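Side-chain contacts in surface presentation of antigens protein SpaO (Salmonella typhimurium, PDB 4YX1), which takes part in a type III secretory pathway that presents the surface determinants Salmonella needs to enter mammalian cells, this chain being the protein's C-terminal SPOA2 domain: residues K14-T17 with L18-E22; E41-N45 with G46-G50; V55-N58 with D59-G62. All coordinates share one frame; numbering follows the deposited sequence.

Contact 1: residues K14-T17 with L18-E22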
loop_
_atom_site.group_PDB
_atom_site.type_symbol
_atom_site.label_atom_id
_atom_site.label_comp_id
_atom_site.label_asym_id
_atom_site.label_seq_id
_atom_site.Cartn_x
_atom_site.Cartn_y
_atom_site.Cartn_z
ATOM N N LYS A 14 -5.488 -3.975 7.429
ATOM C CA LYS A 14 -6.259 -4.234 8.624
ATOM C C LYS A 14 -7.287 -5.303 8.336
ATOM O O LYS A 14 -7.838 -5.356 7.238
ATOM C CB LYS A 14 -6.947 -2.951 9.096
ATOM C CG LYS A 14 -7.647 -3.052 10.438
ATOM C CD LYS A 14 -6.665 -2.915 11.589
ATOM C CE LYS A 14 -7.383 -2.977 12.924
ATOM N NZ LYS A 14 -6.464 -3.391 14.016
ATOM N N ASN A 15 -7.545 -6.153 9.321
ATOM C CA ASN A 15 -8.696 -7.041 9.272
ATOM C C ASN A 15 -9.923 -6.265 9.682
ATOM O O ASN A 15 -9.976 -5.728 10.787
ATOM C CB ASN A 15 -8.496 -8.242 10.193
ATOM C CG ASN A 15 -7.313 -9.082 9.791
ATOM O OD1 ASN A 15 -7.246 -9.575 8.678
ATOM N ND2 ASN A 15 -6.373 -9.248 10.698
ATOM N N VAL A 16 -10.900 -6.184 8.790
ATOM C CA VAL A 16 -12.090 -5.389 9.057
ATOM C C VAL A 16 -13.353 -6.217 8.849
ATOM O O VAL A 16 -13.345 -7.221 8.144
ATOM C CB VAL A 16 -12.139 -4.120 8.170
ATOM C CG1 VAL A 16 -10.909 -3.263 8.401
ATOM C CG2 VAL A 16 -12.294 -4.480 6.693
ATOM N N THR A 17 -14.443 -5.806 9.478
ATOM C CA THR A 17 -15.692 -6.516 9.276
ATOM C C THR A 17 -16.349 -6.052 7.979
ATOM O O THR A 17 -16.025 -4.983 7.444
ATOM C CB THR A 17 -16.671 -6.285 10.425
ATOM O OG1 THR A 17 -17.114 -4.925 10.381
ATOM C CG2 THR A 17 -15.995 -6.548 11.759
ATOM N N LEU A 18 -17.299 -6.838 7.491
ATOM C CA LEU A 18 -18.069 -6.426 6.326
ATOM C C LEU A 18 -18.798 -5.099 6.585
ATOM O O LEU A 18 -18.825 -4.235 5.724
ATOM C CB LEU A 18 -19.062 -7.518 5.923
ATOM C CG LEU A 18 -18.457 -8.854 5.479
ATOM C CD1 LEU A 18 -19.568 -9.815 5.130
ATOM C CD2 LEU A 18 -17.517 -8.681 4.298
ATOM N N ALA A 19 -19.359 -4.933 7.779
ATOM C CA ALA A 19 -20.042 -3.686 8.126
ATOM C C ALA A 19 -19.087 -2.492 8.082
ATOM O O ALA A 19 -19.433 -1.419 7.597
ATOM C CB ALA A 19 -20.684 -3.799 9.500
ATOM N N GLU A 20 -17.878 -2.675 8.587
ATOM C CA GLU A 20 -16.888 -1.604 8.539
ATOM C C GLU A 20 -16.529 -1.269 7.093
ATOM O O GLU A 20 -16.405 -0.097 6.728
ATOM C CB GLU A 20 -15.641 -1.997 9.332
ATOM C CG GLU A 20 -15.860 -1.975 10.844
ATOM C CD GLU A 20 -14.741 -2.624 11.642
ATOM O OE1 GLU A 20 -13.957 -3.409 11.070
ATOM O OE2 GLU A 20 -14.657 -2.349 12.859
ATOM N N LEU A 21 -16.399 -2.290 6.254
ATOM C CA LEU A 21 -16.065 -2.052 4.859
ATOM C C LEU A 21 -17.200 -1.322 4.144
ATOM O O LEU A 21 -16.951 -0.403 3.361
ATOM C CB LEU A 21 -15.746 -3.368 4.159
ATOM C CG LEU A 21 -14.820 -3.229 2.959
ATOM C CD1 LEU A 21 -13.445 -2.748 3.374
ATOM C CD2 LEU A 21 -14.704 -4.554 2.273
ATOM N N GLU A 22 -18.442 -1.713 4.444
ATOM C CA GLU A 22 -19.631 -1.037 3.925
ATOM C C GLU A 22 -19.603 0.453 4.265
ATOM O O GLU A 22 -19.842 1.315 3.410
ATOM C CB GLU A 22 -20.901 -1.678 4.497
ATOM C CG GLU A 22 -21.627 -2.644 3.581
ATOM C CD GLU A 22 -22.584 -1.934 2.622
ATOM O OE1 GLU A 22 -23.775 -1.737 2.976
ATOM O OE2 GLU A 22 -22.137 -1.567 1.511
HETATM O O HOH W 1 -12.443 -4.919 12.683
HETATM O O HOH W 2 -11.232 -3.358 12.230
#
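Thr17 and Glu20 grip each other twice, forming the capping box that starts helix 18-25. The hydroxyl OG1 of Thr17, the N-cap residue, accepts the backbone N-H of Glu20 at 3.0 Å. In return the carboxylate atom OE1 of Glu20 accepts from Thr17 N at 2.9 Å, a straight bond (167°) that meets the oxygen from above the carboxylate plane. Chi1 of Thr17, 69°, sets OG1 between its own N and carbonyl carbon, turned to the first turn of the helix, where it also lies against Glu20 CG at 3.2 Å. A helical bond from Leu21 N to Thr17 O closes this compact part. Beside it Val16 CG2 meets Leu21 CD1 at 3.9 Å, the two side chains crossing at about a right angle.

On the solvent side Glu20 OE1 also accepts from a water, which donates as well to Asn15 O, each at 3.0 Å, and so links helix to strand. The cap sits where the chain turns from strand 14-16 into helix 18-22, the axes of these short segments standing 100° apart. The strand pairs antiparallel with a strand of the second subunit, whose Val5 packs on Val16 and whose Pro2 lies on Leu18, just as the helix begins.

Contact 2: residues E41-N45 with G46-G50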
loop_
_atom_site.group_PDB
_atom_site.type_symbol
_atom_site.label_atom_id
_atom_site.label_comp_id
_atom_site.label_asym_id
_atom_site.label_seq_id
_atom_site.Cartn_x
_atom_site.Cartn_y
_atom_site.Cartn_z
ATOM N N GLU A 41 4.524 -1.350 4.362
ATOM C CA GLU A 41 4.911 -2.742 4.386
ATOM C C GLU A 41 5.174 -3.251 2.986
ATOM O O GLU A 41 4.415 -2.970 2.056
ATOM C CB GLU A 41 3.828 -3.553 5.070
ATOM C CG GLU A 41 3.730 -3.224 6.546
ATOM C CD GLU A 41 2.661 -4.018 7.240
ATOM O OE1 GLU A 41 1.485 -3.862 6.868
ATOM O OE2 GLU A 41 2.989 -4.801 8.155
ATOM N N ILE A 42 6.261 -3.985 2.830
ATOM C CA ILE A 42 6.617 -4.584 1.560
ATOM C C ILE A 42 6.220 -6.046 1.604
ATOM O O ILE A 42 6.739 -6.796 2.427
ATOM C CB ILE A 42 8.116 -4.423 1.283
ATOM C CG1 ILE A 42 8.485 -2.940 1.368
ATOM C CG2 ILE A 42 8.503 -5.012 -0.075
ATOM C CD1 ILE A 42 9.838 -2.702 1.902
HETATM N N MSE A 43 5.279 -6.420 0.738
HETATM C CA MSE A 43 4.703 -7.758 0.684
HETATM C C MSE A 43 5.140 -8.467 -0.578
HETATM O O MSE A 43 5.188 -7.872 -1.647
HETATM C CB MSE A 43 3.172 -7.703 0.694
HETATM C CG MSE A 43 2.558 -6.715 1.646
HETATM SE SE MSE A 43 2.678 -7.286 3.491
HETATM C CE MSE A 43 1.540 -8.851 3.468
ATOM N N ALA A 44 5.443 -9.752 -0.455
ATOM C CA ALA A 44 5.750 -10.590 -1.608
ATOM C C ALA A 44 4.838 -11.800 -1.528
ATOM O O ALA A 44 4.910 -12.558 -0.569
ATOM C CB ALA A 44 7.219 -10.999 -1.615
ATOM N N ASN A 45 3.965 -11.962 -2.518
ATOM C CA ASN A 45 2.959 -13.022 -2.519
ATOM C C ASN A 45 2.204 -13.076 -1.201
ATOM O O ASN A 45 1.947 -14.149 -0.652
ATOM C CB ASN A 45 3.591 -14.384 -2.827
ATOM C CG ASN A 45 4.039 -14.497 -4.263
ATOM O OD1 ASN A 45 3.755 -13.631 -5.084
ATOM N ND2 ASN A 45 4.751 -15.567 -4.578
ATOM N N GLY A 46 1.875 -11.902 -0.673
ATOM C CA GLY A 46 1.060 -11.827 0.523
ATOM C C GLY A 46 1.801 -12.040 1.825
ATOM O O GLY A 46 1.176 -12.105 2.889
ATOM N N VAL A 47 3.128 -12.136 1.753
ATOM C CA VAL A 47 3.961 -12.339 2.930
ATOM C C VAL A 47 4.819 -11.107 3.195
ATOM O O VAL A 47 5.428 -10.561 2.273
ATOM C CB VAL A 47 4.865 -13.573 2.752
ATOM C CG1 VAL A 47 5.757 -13.778 3.975
ATOM C CG2 VAL A 47 4.019 -14.802 2.463
ATOM N N LEU A 48 4.861 -10.677 4.451
ATOM C CA LEU A 48 5.639 -9.502 4.824
ATOM C C LEU A 48 7.142 -9.744 4.649
ATOM O O LEU A 48 7.691 -10.705 5.188
ATOM C CB LEU A 48 5.338 -9.104 6.271
ATOM C CG LEU A 48 6.044 -7.845 6.777
ATOM C CD1 LEU A 48 5.546 -6.631 6.003
ATOM C CD2 LEU A 48 5.781 -7.682 8.258
ATOM N N LEU A 49 7.804 -8.867 3.896
ATOM C CA LEU A 49 9.250 -8.942 3.680
ATOM C C LEU A 49 10.028 -7.887 4.433
ATOM O O LEU A 49 11.207 -8.054 4.708
ATOM C CB LEU A 49 9.595 -8.774 2.209
ATOM C CG LEU A 49 9.315 -9.884 1.224
ATOM C CD1 LEU A 49 10.122 -9.585 -0.029
ATOM C CD2 LEU A 49 9.703 -11.220 1.816
ATOM N N GLY A 50 9.392 -6.759 4.703
ATOM C CA GLY A 50 10.108 -5.661 5.305
ATOM C C GLY A 50 9.185 -4.489 5.472
ATOM O O GLY A 50 8.031 -4.526 5.041
#
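Ala44 and Leu49 meet on one face of a tight beta hairpin, Ala44 CB lying 3.6 Å from Leu49 CD1. On the other face selenomethionine Met43 and Leu48 cross obliquely, with SE 3.9 Å from Leu48 CD1. That same methyl reaches Glu41 CB at 3.6 Å, because chi1 of Leu48 (-177°) swings its CG away from the backbone N while Glu41 stays extended, its aliphatic part running across the leucine. Met43, bent at chi2 and chi3, brings CE over the turn to 3.3 Å from Gly46 O.

The backbone holds these side chains in place. A type I' turn from Ala44 to Val47, with Asn45 and Gly46 both at positive phi, is closed by paired bonds between Ala44 and Val47. Farther along, Leu49 and Gly50 both face Ile42 in a classic beta bulge: Leu49 N donates to Ile42 O at 2.8 Å, nearly along the C=O axis, whereas Gly50 N adds a weak bond of 3.5 Å to the same oxygen. The bulge lets Leu49 join Ala44 on its face.

Outside the hairpin, strand 4-10 flanks strand 40-44, and Leu21 of the second subunit packs on Ala44 and Leu49. Glu41 OE1 forms a salt bridge with Arg13. The contact thus divides its chemistry: apolar groups supply part of the subunit interface, while the carboxylate, its charge probably balanced by the arginine, can lie buried beside a leucine.

Contact 3: residues V55-N58 with D59-G62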
loop_
_atom_site.group_PDB
_atom_site.type_symbol
_atom_site.label_atom_id
_atom_site.label_comp_id
_atom_site.label_asym_id
_atom_site.label_seq_id
_atom_site.Cartn_x
_atom_site.Cartn_y
_atom_site.Cartn_z
ATOM N N VAL A 55 8.718 8.560 1.960
ATOM C CA VAL A 55 9.561 9.752 1.818
ATOM C C VAL A 55 9.216 10.443 0.513
ATOM O O VAL A 55 8.979 9.780 -0.493
ATOM C CB VAL A 55 11.063 9.382 1.822
ATOM C CG1 VAL A 55 11.947 10.577 1.455
ATOM C CG2 VAL A 55 11.461 8.796 3.168
ATOM N N GLN A 56 9.160 11.769 0.519
ATOM C CA GLN A 56 9.055 12.496 -0.739
ATOM C C GLN A 56 10.448 12.750 -1.270
ATOM O O GLN A 56 11.238 13.459 -0.646
ATOM C CB GLN A 56 8.319 13.822 -0.567
ATOM C CG GLN A 56 8.357 14.676 -1.831
ATOM C CD GLN A 56 7.474 14.136 -2.923
ATOM O OE1 GLN A 56 6.245 14.179 -2.823
ATOM N NE2 GLN A 56 8.089 13.614 -3.971
HETATM N N MSE A 57 10.758 12.135 -2.403
HETATM C CA MSE A 57 12.052 12.297 -3.052
HETATM C C MSE A 57 11.932 13.416 -4.082
HETATM O O MSE A 57 10.903 14.092 -4.152
HETATM C CB MSE A 57 12.493 10.979 -3.697
HETATM C CG MSE A 57 12.503 9.796 -2.733
HETATM SE SE MSE A 57 13.061 8.138 -3.577
HETATM C CE MSE A 57 14.890 8.631 -4.024
ATOM N N ASN A 58 12.966 13.638 -4.884
ATOM C CA ASN A 58 12.912 14.773 -5.808
ATOM C C ASN A 58 11.874 14.642 -6.917
ATOM O O ASN A 58 11.248 15.633 -7.301
ATOM C CB ASN A 58 14.292 15.015 -6.420
ATOM C CG ASN A 58 15.247 15.650 -5.431
ATOM O OD1 ASN A 58 14.835 16.448 -4.596
ATOM N ND2 ASN A 58 16.523 15.301 -5.518
ATOM N N ASP A 59 11.679 13.435 -7.435
ATOM C CA ASP A 59 10.793 13.272 -8.578
ATOM C C ASP A 59 9.675 12.278 -8.313
ATOM O O ASP A 59 8.731 12.175 -9.092
ATOM C CB ASP A 59 11.603 12.844 -9.805
ATOM C CG ASP A 59 12.461 13.969 -10.357
ATOM O OD1 ASP A 59 11.980 15.123 -10.417
ATOM O OD2 ASP A 59 13.629 13.705 -10.716
ATOM N N THR A 60 9.783 11.540 -7.214
ATOM C CA THR A 60 8.806 10.505 -6.887
ATOM C C THR A 60 8.665 10.364 -5.383
ATOM O O THR A 60 9.387 10.993 -4.621
ATOM C CB THR A 60 9.208 9.115 -7.446
ATOM O OG1 THR A 60 10.426 8.689 -6.816
ATOM C CG2 THR A 60 9.385 9.126 -8.971
ATOM N N LEU A 61 7.749 9.506 -4.957
ATOM C CA LEU A 61 7.771 9.034 -3.583
ATOM C C LEU A 61 8.784 7.915 -3.471
ATOM O O LEU A 61 9.120 7.265 -4.461
ATOM C CB LEU A 61 6.401 8.537 -3.126
ATOM C CG LEU A 61 5.309 9.603 -3.060
ATOM C CD1 LEU A 61 4.050 8.985 -2.494
ATOM C CD2 LEU A 61 5.751 10.804 -2.225
ATOM N N GLY A 62 9.273 7.690 -2.262
ATOM C CA GLY A 62 10.157 6.579 -2.021
ATOM C C GLY A 62 9.798 5.898 -0.723
ATOM O O GLY A 62 9.012 6.410 0.065
#
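Met57 N donates to Thr60 O at 2.8 Å, the innermost backbone bond of the hairpin end where the chain reverses through Asn58 and Asp59. Although Gln56 NE2 also comes within 3.0 Å of Thr60 O, the angle there is too poor for a bond. NE2 instead donates to Met57 O at 2.9 Å, in a nearly straight bond (164°) that lies close to the amide plane. A bend at chi2 (72°) curls the Gln56 amide round to the carbonyl of the next residue, Met57, and OE1 then rests 3.5 Å from Leu61 CD2, the two side chains crossing at a slant.

Farther from the turn Val55 and Gly62 satisfy each other in both directions: Gly62 N reaches Val55 O at 2.8 Å and Val55 N reaches Gly62 O at 2.9 Å. The absence of a side chain on Gly62 lets the selenium of selenomethionine Met57 lie 3.6 Å from its CA. One donor is left over, since Thr60 N is buried without a partner.

Thr60 packs on Leu32 of the second subunit, and Gly62 pairs antiparallel with a strand of that chain. This is a beta hairpin, joining strands 47-56 and 61-65 and extended across the dimer interface.

The three contacts illustrate how a small chain can combine local turns and caps with packing against a second subunit, which all three reach. They follow one another in sequence without touching. Contacts 2 and 3 share strand 47-56, one at each end, and lie in the same antiparallel sheet with centres about 21 Å apart. Contact 1 stands away from them: its centre is about 22 Å from that of contact 2 and about 31 Å from that of contact 3, and contacts 1 and 3 lie on opposite sides of the chain's centre. Leu21 relates two of them across the dimer: in its own chain it packs on Val16 in contact 1, and its copy in the second subunit packs on contact 2.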